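Long-range contact in dehydroquinate synthase (Thermus thermophilus, PDB 1UJN), which probably converts 3-deoxy-D-arabino-heptulosonate 7-phosphate to 3-dehydroquinate with loss of phosphate, using NAD and a divalent metal, in chorismate biosynthesis: residues 183-189 with 202-206. Numbering follows the deposited sequence.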
# COMPACT_ATOMS: atom_id res chain seq x y z
N ASP A 183 30.16 -17.17 1.99
CA ASP A 183 31.10 -16.23 2.57
C ASP A 183 31.53 -16.70 3.97
O ASP A 183 30.81 -16.49 4.95
CB ASP A 183 30.45 -14.84 2.68
CG ASP A 183 31.46 -13.74 2.95
OD1 ASP A 183 32.40 -13.97 3.74
OD2 ASP A 183 31.31 -12.64 2.38
N GLU A 184 32.70 -17.32 4.04
CA GLU A 184 33.24 -17.84 5.30
C GLU A 184 33.37 -16.76 6.38
O GLU A 184 33.26 -17.04 7.57
CB GLU A 184 34.61 -18.47 5.05
CG GLU A 184 35.23 -19.17 6.25
CD GLU A 184 34.65 -20.55 6.51
OE1 GLU A 184 34.59 -21.36 5.56
OE2 GLU A 184 34.26 -20.83 7.67
N ALA A 185 33.61 -15.52 5.96
CA ALA A 185 33.78 -14.41 6.90
C ALA A 185 32.53 -14.16 7.73
O ALA A 185 32.62 -13.78 8.91
CB ALA A 185 34.16 -13.14 6.14
N LEU A 186 31.36 -14.37 7.14
CA LEU A 186 30.10 -14.15 7.84
C LEU A 186 29.76 -15.26 8.83
O LEU A 186 28.81 -15.15 9.60
CB LEU A 186 28.97 -13.97 6.83
CG LEU A 186 29.04 -12.64 6.08
CD1 LEU A 186 27.97 -12.58 5.00
CD2 LEU A 186 28.85 -11.49 7.08
N LEU A 187 30.54 -16.34 8.82
CA LEU A 187 30.31 -17.44 9.74
C LEU A 187 31.12 -17.24 11.02
O LEU A 187 30.96 -17.96 12.00
CB LEU A 187 30.69 -18.78 9.09
CG LEU A 187 30.02 -19.13 7.76
CD1 LEU A 187 30.44 -20.54 7.34
CD2 LEU A 187 28.50 -19.05 7.89
N LYS A 188 31.99 -16.23 11.00
CA LYS A 188 32.86 -15.91 12.13
C LYS A 188 32.21 -14.84 13.01
O LYS A 188 32.33 -13.64 12.73
CB LYS A 188 34.21 -15.41 11.58
CG LYS A 188 35.25 -15.04 12.63
CD LYS A 188 36.49 -14.48 11.93
CE LYS A 188 37.59 -14.11 12.92
NZ LYS A 188 38.19 -15.30 13.59
N VAL A 189 31.54 -15.28 14.08
CA VAL A 189 30.84 -14.37 14.98
C VAL A 189 31.17 -14.48 16.47
O VAL A 189 30.92 -13.55 17.24
CB VAL A 189 29.31 -14.56 14.84
CG1 VAL A 189 28.87 -14.37 13.39
CG2 VAL A 189 28.92 -15.94 15.34
N PHE A 202 31.96 -6.25 9.43
CA PHE A 202 31.17 -7.48 9.44
C PHE A 202 29.72 -7.18 9.04
O PHE A 202 29.15 -7.86 8.19
CB PHE A 202 31.18 -8.11 10.83
CG PHE A 202 30.39 -9.39 10.91
CD1 PHE A 202 30.99 -10.62 10.66
CD2 PHE A 202 29.03 -9.36 11.20
CE1 PHE A 202 30.26 -11.80 10.69
CE2 PHE A 202 28.28 -10.54 11.23
CZ PHE A 202 28.89 -11.76 10.98
N LEU A 203 29.13 -6.15 9.65
CA LEU A 203 27.75 -5.80 9.33
C LEU A 203 27.58 -5.35 7.88
O LEU A 203 26.61 -5.71 7.21
CB LEU A 203 27.24 -4.72 10.29
CG LEU A 203 26.99 -5.22 11.73
CD1 LEU A 203 26.59 -4.06 12.62
CD2 LEU A 203 25.89 -6.28 11.72
N ALA A 204 28.54 -4.57 7.39
CA ALA A 204 28.50 -4.10 6.01
C ALA A 204 28.57 -5.30 5.08
O ALA A 204 27.89 -5.34 4.06
CB ALA A 204 29.65 -3.15 5.74
N ARG A 205 29.38 -6.28 5.44
CA ARG A 205 29.50 -7.47 4.62
C ARG A 205 28.18 -8.24 4.62
O ARG A 205 27.74 -8.76 3.59
CB ARG A 205 30.64 -8.37 5.13
CG ARG A 205 30.82 -9.64 4.32
CD ARG A 205 32.02 -10.45 4.81
NE ARG A 205 33.28 -9.86 4.37
CZ ARG A 205 33.74 -9.91 3.12
NH1 ARG A 205 33.05 -10.54 2.17
NH2 ARG A 205 34.89 -9.34 2.81
N ALA A 206 27.55 -8.32 5.79
CA ALA A 206 26.28 -9.03 5.92
C ALA A 206 25.19 -8.41 5.06
O ALA A 206 24.45 -9.11 4.37
CB ALA A 206 25.84 -9.04 7.38
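Asp183 and Arg205 form the one salt bridge between the two segments. NH1 of Arg205 donates to OD2 of Asp183 at 2.7 Å, a hydrogen-bonded salt bridge. OD1 of Asp183 accepts a weak hydrogen bond from the Ala185 backbone N at 3.0 Å, so both carboxylate oxygens have a partner. Three bonds inside 183-189 use carbonyls of the turn: Asp183 O accepts from Leu186 N, Glu184 O from Leu187 N, and Ala185 O from Lys188 N. Lys188 O accepts from Arg198. On the helix, Ala206 N bonds to Phe202 O, and Ala206 O pairs with His177. The remaining contacts are van der Waals. Leu186 CD2 sits over one face of the Phe202 ring, 4.0 Å from its centroid, a CH-pi contact. Leu186 CD2 also touches Ala206 CB at 3.9 Å. Val189 CG1 lies 3.6 Å from Phe202 CZ. Ala185 O, at the ring edge, and Lys188 O also approach Phe202 CE1. The connection between helices 164-181 and 199-216 packs back on the second helix, in the mainly helical C-terminal part of the dehydroquinate synthase fold.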